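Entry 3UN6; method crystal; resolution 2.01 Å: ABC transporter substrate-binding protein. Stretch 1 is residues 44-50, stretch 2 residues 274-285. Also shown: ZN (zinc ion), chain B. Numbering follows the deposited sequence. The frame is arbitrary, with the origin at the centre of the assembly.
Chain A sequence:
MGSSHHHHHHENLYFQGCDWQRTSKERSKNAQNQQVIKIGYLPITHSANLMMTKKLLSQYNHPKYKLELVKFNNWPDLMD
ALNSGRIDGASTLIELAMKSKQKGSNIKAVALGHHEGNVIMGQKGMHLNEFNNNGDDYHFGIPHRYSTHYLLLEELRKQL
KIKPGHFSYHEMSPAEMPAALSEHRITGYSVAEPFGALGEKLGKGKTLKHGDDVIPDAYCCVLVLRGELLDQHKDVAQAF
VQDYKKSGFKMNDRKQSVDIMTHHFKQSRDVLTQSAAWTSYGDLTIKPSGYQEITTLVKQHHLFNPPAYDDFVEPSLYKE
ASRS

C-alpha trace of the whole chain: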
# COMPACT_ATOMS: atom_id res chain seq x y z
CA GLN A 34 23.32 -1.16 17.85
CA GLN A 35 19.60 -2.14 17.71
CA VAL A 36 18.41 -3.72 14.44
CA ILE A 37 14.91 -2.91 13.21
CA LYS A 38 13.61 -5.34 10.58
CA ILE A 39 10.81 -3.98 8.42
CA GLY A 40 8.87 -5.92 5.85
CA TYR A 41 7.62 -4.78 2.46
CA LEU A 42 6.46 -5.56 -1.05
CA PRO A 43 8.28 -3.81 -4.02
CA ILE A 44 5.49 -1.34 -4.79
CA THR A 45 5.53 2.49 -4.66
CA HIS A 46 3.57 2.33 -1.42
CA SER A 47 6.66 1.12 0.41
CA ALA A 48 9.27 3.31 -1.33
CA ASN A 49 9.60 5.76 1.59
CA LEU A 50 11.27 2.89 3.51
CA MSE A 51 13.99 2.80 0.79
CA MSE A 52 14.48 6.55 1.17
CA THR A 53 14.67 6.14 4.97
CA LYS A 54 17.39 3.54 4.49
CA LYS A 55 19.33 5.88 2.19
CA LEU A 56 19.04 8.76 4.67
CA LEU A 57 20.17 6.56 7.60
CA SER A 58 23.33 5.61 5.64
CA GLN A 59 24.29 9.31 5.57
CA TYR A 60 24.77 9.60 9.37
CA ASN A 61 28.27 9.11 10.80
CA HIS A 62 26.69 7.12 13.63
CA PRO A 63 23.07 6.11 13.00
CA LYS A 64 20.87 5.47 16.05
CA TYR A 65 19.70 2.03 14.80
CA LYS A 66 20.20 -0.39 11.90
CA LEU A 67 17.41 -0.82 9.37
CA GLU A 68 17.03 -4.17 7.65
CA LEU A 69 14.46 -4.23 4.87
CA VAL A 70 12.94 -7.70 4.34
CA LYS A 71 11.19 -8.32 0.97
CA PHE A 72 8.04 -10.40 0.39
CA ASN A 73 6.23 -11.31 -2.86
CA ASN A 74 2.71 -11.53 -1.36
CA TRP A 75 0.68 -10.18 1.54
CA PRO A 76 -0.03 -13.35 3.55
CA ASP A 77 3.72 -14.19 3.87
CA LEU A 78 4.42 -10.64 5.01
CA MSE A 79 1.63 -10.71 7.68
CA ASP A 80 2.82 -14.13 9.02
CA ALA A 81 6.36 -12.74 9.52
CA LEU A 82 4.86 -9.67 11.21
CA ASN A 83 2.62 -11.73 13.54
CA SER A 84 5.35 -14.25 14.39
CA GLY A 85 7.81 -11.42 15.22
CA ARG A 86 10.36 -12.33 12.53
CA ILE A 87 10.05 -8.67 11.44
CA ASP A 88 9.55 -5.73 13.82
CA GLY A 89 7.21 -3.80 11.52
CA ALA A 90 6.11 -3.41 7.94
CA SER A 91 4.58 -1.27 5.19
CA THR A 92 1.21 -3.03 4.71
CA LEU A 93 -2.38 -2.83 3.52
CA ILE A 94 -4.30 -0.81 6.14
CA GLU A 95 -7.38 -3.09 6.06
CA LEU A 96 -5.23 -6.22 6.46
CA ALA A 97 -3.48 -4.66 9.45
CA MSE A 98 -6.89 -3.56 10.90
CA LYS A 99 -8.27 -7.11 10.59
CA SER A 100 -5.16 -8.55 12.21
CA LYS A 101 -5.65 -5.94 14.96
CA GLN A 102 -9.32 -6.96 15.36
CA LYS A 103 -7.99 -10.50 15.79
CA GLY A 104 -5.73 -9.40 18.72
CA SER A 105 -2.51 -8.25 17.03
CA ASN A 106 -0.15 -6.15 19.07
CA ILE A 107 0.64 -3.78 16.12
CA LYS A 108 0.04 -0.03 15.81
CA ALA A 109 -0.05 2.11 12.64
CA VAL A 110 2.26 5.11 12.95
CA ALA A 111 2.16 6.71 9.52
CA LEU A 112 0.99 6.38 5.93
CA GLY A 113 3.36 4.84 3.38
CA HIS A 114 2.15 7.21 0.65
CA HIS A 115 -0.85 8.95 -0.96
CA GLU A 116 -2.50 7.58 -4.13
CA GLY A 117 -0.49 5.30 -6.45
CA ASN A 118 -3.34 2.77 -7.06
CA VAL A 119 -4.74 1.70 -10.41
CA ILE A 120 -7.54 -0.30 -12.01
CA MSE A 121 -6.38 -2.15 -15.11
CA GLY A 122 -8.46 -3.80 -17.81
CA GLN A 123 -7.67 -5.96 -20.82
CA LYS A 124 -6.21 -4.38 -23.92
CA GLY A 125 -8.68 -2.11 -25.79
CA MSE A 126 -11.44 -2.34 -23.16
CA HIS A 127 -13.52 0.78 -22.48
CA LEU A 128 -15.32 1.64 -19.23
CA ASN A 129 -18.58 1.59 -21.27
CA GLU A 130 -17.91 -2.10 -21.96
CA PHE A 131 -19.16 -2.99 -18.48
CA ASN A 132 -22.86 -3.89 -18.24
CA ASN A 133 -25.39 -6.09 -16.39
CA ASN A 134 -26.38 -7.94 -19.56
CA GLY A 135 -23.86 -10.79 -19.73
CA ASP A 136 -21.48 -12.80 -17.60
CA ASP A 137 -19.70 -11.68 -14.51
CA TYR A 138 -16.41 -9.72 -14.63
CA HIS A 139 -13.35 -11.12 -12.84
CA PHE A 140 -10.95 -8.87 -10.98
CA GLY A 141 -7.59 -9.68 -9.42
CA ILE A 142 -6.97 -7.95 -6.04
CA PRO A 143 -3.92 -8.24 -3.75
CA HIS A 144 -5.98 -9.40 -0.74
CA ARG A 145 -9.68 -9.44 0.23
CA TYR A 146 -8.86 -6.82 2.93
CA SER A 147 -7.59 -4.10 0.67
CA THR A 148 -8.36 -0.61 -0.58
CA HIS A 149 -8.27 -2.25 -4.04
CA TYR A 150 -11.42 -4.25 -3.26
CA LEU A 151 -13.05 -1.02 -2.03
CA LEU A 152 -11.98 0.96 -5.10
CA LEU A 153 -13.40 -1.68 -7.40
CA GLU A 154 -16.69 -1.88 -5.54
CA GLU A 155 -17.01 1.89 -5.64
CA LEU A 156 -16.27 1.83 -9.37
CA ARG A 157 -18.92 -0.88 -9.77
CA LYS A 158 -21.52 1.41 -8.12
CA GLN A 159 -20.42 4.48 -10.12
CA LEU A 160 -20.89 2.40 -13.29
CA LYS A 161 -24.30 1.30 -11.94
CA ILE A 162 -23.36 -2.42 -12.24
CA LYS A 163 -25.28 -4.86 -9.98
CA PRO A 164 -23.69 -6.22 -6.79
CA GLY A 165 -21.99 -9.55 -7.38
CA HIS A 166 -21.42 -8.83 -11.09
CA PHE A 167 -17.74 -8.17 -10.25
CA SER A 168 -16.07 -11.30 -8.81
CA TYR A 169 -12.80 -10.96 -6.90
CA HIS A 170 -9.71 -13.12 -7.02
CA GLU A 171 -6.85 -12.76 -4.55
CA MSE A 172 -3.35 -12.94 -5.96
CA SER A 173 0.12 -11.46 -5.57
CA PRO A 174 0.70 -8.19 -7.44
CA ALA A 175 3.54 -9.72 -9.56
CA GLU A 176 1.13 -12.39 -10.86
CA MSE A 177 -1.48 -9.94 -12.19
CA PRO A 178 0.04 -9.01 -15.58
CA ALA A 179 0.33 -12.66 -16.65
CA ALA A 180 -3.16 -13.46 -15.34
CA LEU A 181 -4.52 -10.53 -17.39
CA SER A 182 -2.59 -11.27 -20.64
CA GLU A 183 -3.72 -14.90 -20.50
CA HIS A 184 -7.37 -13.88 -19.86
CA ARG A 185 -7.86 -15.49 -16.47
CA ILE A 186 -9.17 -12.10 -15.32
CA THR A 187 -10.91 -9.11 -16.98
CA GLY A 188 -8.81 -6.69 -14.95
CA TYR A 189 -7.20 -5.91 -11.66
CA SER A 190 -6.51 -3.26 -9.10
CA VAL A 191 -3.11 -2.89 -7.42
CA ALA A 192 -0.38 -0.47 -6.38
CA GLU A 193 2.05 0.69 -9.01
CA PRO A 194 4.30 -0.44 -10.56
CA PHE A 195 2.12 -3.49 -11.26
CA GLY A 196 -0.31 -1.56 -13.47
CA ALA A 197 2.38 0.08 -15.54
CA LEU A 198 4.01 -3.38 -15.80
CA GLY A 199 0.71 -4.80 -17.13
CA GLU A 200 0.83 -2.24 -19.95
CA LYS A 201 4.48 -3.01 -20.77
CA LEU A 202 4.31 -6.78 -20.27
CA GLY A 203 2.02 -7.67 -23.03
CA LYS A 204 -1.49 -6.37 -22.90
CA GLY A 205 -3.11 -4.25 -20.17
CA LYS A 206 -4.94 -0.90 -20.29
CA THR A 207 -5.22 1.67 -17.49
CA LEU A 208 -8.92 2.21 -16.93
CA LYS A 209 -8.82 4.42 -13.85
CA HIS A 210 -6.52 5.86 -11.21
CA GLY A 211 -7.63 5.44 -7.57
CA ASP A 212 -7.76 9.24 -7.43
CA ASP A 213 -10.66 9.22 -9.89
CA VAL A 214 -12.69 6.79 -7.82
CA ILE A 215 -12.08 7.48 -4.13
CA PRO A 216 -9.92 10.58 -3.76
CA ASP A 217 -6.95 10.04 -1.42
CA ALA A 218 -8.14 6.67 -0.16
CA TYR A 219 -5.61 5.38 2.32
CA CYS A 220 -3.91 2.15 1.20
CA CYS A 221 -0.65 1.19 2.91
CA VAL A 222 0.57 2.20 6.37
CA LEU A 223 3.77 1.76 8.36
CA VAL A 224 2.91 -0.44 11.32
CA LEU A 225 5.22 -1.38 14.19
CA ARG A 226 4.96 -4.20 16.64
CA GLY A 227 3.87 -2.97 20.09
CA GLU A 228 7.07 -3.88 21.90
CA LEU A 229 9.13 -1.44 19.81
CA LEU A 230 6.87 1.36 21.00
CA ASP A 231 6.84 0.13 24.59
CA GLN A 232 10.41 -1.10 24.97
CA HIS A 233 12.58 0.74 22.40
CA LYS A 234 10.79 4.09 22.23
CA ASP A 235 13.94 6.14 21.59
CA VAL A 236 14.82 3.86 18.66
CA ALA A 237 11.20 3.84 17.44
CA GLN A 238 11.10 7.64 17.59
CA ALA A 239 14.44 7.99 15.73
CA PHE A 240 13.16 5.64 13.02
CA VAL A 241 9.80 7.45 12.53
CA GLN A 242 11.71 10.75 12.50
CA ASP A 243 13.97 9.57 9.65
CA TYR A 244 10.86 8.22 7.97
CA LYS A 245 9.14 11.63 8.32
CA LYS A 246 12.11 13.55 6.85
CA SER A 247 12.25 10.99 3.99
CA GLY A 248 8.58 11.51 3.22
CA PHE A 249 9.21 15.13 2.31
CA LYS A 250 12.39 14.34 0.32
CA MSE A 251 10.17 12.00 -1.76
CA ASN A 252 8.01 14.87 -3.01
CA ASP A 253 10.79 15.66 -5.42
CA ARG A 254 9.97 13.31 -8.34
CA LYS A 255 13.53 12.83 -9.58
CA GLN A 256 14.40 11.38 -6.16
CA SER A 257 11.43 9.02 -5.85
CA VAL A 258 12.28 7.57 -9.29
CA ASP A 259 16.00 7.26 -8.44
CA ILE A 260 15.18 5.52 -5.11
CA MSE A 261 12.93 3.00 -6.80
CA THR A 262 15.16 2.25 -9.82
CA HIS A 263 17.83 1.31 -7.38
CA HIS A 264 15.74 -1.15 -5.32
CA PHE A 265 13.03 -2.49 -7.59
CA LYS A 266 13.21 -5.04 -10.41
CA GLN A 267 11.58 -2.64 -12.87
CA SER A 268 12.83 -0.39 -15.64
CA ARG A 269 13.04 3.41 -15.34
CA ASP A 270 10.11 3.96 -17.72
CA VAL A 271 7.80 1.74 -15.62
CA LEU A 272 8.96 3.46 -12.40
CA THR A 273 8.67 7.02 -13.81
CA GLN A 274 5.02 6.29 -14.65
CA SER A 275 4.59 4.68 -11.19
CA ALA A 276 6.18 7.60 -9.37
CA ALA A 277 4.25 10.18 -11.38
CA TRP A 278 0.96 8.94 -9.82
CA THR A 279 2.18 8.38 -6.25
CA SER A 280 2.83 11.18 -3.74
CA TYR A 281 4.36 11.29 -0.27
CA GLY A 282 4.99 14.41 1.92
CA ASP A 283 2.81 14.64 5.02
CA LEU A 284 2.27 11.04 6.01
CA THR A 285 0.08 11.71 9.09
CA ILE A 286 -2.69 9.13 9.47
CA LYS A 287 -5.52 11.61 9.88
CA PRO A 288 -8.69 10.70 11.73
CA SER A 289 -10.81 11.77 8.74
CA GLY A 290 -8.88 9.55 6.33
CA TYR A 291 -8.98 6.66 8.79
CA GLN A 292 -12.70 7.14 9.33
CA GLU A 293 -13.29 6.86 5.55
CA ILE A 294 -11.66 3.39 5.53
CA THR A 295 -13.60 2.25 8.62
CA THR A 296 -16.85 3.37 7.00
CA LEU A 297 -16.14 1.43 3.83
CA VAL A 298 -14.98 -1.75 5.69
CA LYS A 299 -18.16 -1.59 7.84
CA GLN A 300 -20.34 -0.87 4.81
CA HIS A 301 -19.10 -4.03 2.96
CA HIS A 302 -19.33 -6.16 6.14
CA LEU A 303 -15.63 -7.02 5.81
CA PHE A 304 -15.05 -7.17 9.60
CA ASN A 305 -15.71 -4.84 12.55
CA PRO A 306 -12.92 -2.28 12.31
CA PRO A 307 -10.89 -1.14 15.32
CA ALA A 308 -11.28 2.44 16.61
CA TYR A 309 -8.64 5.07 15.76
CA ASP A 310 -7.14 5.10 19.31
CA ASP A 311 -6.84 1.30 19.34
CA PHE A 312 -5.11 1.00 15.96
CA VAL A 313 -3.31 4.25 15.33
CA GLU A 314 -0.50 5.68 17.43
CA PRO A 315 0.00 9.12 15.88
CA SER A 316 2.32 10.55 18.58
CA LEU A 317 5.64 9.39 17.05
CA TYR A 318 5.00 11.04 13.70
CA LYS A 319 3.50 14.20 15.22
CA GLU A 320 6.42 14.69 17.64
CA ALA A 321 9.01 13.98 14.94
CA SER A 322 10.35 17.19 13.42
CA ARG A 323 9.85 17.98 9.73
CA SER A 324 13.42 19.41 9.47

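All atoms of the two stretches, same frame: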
# COMPACT_ATOMS: atom_id res chain seq x y z
N ILE A 44 6.50 -2.17 -4.19
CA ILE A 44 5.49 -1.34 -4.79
C ILE A 44 5.80 0.09 -4.33
O ILE A 44 6.52 0.27 -3.35
CB ILE A 44 4.12 -1.74 -4.31
CG1 ILE A 44 4.08 -1.74 -2.76
CG2 ILE A 44 3.75 -3.12 -4.87
CD1 ILE A 44 2.73 -2.11 -2.16
N THR A 45 5.26 1.08 -5.03
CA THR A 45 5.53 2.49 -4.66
C THR A 45 5.04 2.82 -3.25
O THR A 45 5.53 3.77 -2.63
CB THR A 45 4.87 3.50 -5.61
OG1 THR A 45 3.44 3.43 -5.49
CG2 THR A 45 5.30 3.25 -7.06
N HIS A 46 4.10 2.04 -2.74
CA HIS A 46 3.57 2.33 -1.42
C HIS A 46 4.56 2.09 -0.30
O HIS A 46 4.33 2.55 0.82
CB HIS A 46 2.28 1.56 -1.15
CG HIS A 46 1.20 1.86 -2.14
ND1 HIS A 46 -0.02 1.22 -2.12
CD2 HIS A 46 1.18 2.68 -3.21
CE1 HIS A 46 -0.76 1.67 -3.11
NE2 HIS A 46 -0.06 2.56 -3.79
N SER A 47 5.65 1.40 -0.60
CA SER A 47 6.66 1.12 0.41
C SER A 47 7.97 1.83 0.15
O SER A 47 8.91 1.63 0.90
CB SER A 47 6.92 -0.41 0.45
OG SER A 47 7.68 -0.81 -0.67
N ALA A 48 8.03 2.67 -0.89
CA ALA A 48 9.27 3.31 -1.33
C ALA A 48 9.87 4.30 -0.32
O ALA A 48 11.07 4.54 -0.35
CB ALA A 48 9.05 4.01 -2.66
N ASN A 49 9.05 4.86 0.57
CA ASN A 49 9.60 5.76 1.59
C ASN A 49 10.53 5.01 2.56
O ASN A 49 11.38 5.61 3.17
CB ASN A 49 8.52 6.51 2.37
CG ASN A 49 9.08 7.72 3.12
OD1 ASN A 49 9.84 8.50 2.56
ND2 ASN A 49 8.73 7.85 4.37
N LEU A 50 10.35 3.70 2.70
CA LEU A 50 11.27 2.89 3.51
C LEU A 50 12.67 2.86 2.87
O LEU A 50 13.68 2.88 3.58
CB LEU A 50 10.77 1.46 3.68
CG LEU A 50 9.59 1.26 4.62
CD1 LEU A 50 9.15 -0.20 4.56
CD2 LEU A 50 9.97 1.66 6.03
N GLN A 274 6.48 6.29 -14.61
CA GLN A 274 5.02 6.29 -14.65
C GLN A 274 4.45 6.03 -13.23
O GLN A 274 3.51 6.71 -12.79
CB GLN A 274 4.52 5.22 -15.63
CG GLN A 274 3.00 5.06 -15.67
CD GLN A 274 2.58 4.14 -16.81
OE1 GLN A 274 3.26 4.08 -17.82
NE2 GLN A 274 1.48 3.45 -16.64
N SER A 275 5.03 5.06 -12.53
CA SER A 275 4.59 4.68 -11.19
C SER A 275 4.74 5.82 -10.19
O SER A 275 3.83 6.08 -9.39
CB SER A 275 5.40 3.47 -10.71
OG SER A 275 5.16 2.33 -11.56
N ALA A 276 5.88 6.50 -10.25
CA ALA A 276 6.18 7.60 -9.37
C ALA A 276 5.35 8.83 -9.69
O ALA A 276 4.97 9.58 -8.78
CB ALA A 276 7.67 7.93 -9.44
N ALA A 277 5.04 9.04 -10.97
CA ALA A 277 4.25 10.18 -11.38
C ALA A 277 2.89 10.19 -10.68
O ALA A 277 2.41 11.25 -10.34
CB ALA A 277 4.06 10.22 -12.89
N TRP A 278 2.30 9.01 -10.43
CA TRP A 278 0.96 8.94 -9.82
C TRP A 278 0.92 8.64 -8.32
O TRP A 278 -0.16 8.45 -7.75
CB TRP A 278 0.07 7.95 -10.61
CG TRP A 278 -0.21 8.43 -12.00
CD1 TRP A 278 0.58 8.24 -13.12
CD2 TRP A 278 -1.32 9.24 -12.41
NE1 TRP A 278 0.01 8.87 -14.19
CE2 TRP A 278 -1.16 9.48 -13.79
CE3 TRP A 278 -2.44 9.75 -11.76
CZ2 TRP A 278 -2.08 10.20 -14.53
CZ3 TRP A 278 -3.36 10.47 -12.49
CH2 TRP A 278 -3.17 10.69 -13.87
N THR A 279 2.09 8.61 -7.68
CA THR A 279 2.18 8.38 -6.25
C THR A 279 2.70 9.68 -5.64
O THR A 279 3.41 10.42 -6.28
CB THR A 279 3.13 7.20 -5.93
OG1 THR A 279 2.79 6.07 -6.75
CG2 THR A 279 3.01 6.79 -4.45
N SER A 280 2.28 10.00 -4.42
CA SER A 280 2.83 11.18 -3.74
C SER A 280 3.16 10.77 -2.31
O SER A 280 2.75 9.69 -1.85
CB SER A 280 1.88 12.39 -3.80
OG SER A 280 0.82 12.26 -2.88
N TYR A 281 3.96 11.57 -1.64
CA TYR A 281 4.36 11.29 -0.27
C TYR A 281 4.13 12.55 0.59
O TYR A 281 2.99 12.93 0.81
CB TYR A 281 5.81 10.78 -0.25
CG TYR A 281 5.98 9.54 -1.09
CD1 TYR A 281 5.84 8.27 -0.54
CD2 TYR A 281 6.24 9.64 -2.46
CE1 TYR A 281 5.98 7.14 -1.32
CE2 TYR A 281 6.38 8.51 -3.24
CZ TYR A 281 6.24 7.26 -2.67
OH TYR A 281 6.35 6.11 -3.44
N GLY A 282 5.17 13.19 1.10
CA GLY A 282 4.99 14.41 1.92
C GLY A 282 4.50 14.16 3.34
O GLY A 282 5.14 13.43 4.11
N ASP A 283 3.39 14.79 3.69
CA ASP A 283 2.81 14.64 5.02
C ASP A 283 2.18 13.27 5.08
O ASP A 283 1.18 13.00 4.40
CB ASP A 283 1.77 15.74 5.26
CG ASP A 283 1.13 15.66 6.63
OD1 ASP A 283 1.28 14.64 7.34
OD2 ASP A 283 0.44 16.63 6.98
N LEU A 284 2.75 12.39 5.90
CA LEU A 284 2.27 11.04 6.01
C LEU A 284 1.50 10.79 7.32
O LEU A 284 1.41 9.66 7.81
CB LEU A 284 3.45 10.06 5.84
CG LEU A 284 4.18 10.11 4.51
CD1 LEU A 284 5.40 9.15 4.50
CD2 LEU A 284 3.26 9.78 3.34
N THR A 285 0.92 11.85 7.89
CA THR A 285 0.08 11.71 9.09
C THR A 285 -1.13 10.84 8.75
O THR A 285 -1.76 11.02 7.69
CB THR A 285 -0.47 13.06 9.51
OG1 THR A 285 0.61 13.95 9.81
CG2 THR A 285 -1.38 12.95 10.77
ZN ZN B . -0.91 -0.16 -0.80
O HOH W 1 -0.87 -2.14 -2.15

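This is a small, buried contact, 304 Å² in all, in which Thr 45 is fastened to the second stretch by two hydrogen bonds and flanked by modest apolar packing. Tyr 281 OH donates to Thr 45 O at 2.6 Å. The carbonyl lies at the edge of the ring, near its plane, where a phenol hydroxyl can reach it. The same carbonyl accepts a bond from Ala 48 N at 3.2 Å, so the tyrosine ties into the 3-10 turn itself.

The second bond runs from Thr 45 OG1 to Thr 279 OG1, 3.0 Å. Thr 279 OG1 in turn donates to Ser 275 O at 2.8 Å. A hydroxyl suits this position because it both accepts and donates, linking the turn to the last part of the helix. The Thr 45 methyl does different work: CG2 packs on Ser 275 CB at 3.7 Å.

Ala 48 CB lies 3.5 Å from Tyr 281 OH, a short methyl packed beside the phenol end. Farther along, Asn 49 ND2 lies 3.6 Å from Leu 284 CD1. This is packing only; the amide nitrogen finds its hydrogen bond elsewhere in the structure. His 46 points its CA-to-CB bond away from the second stretch and binds zinc through ND1, 2.1 Å from ZN.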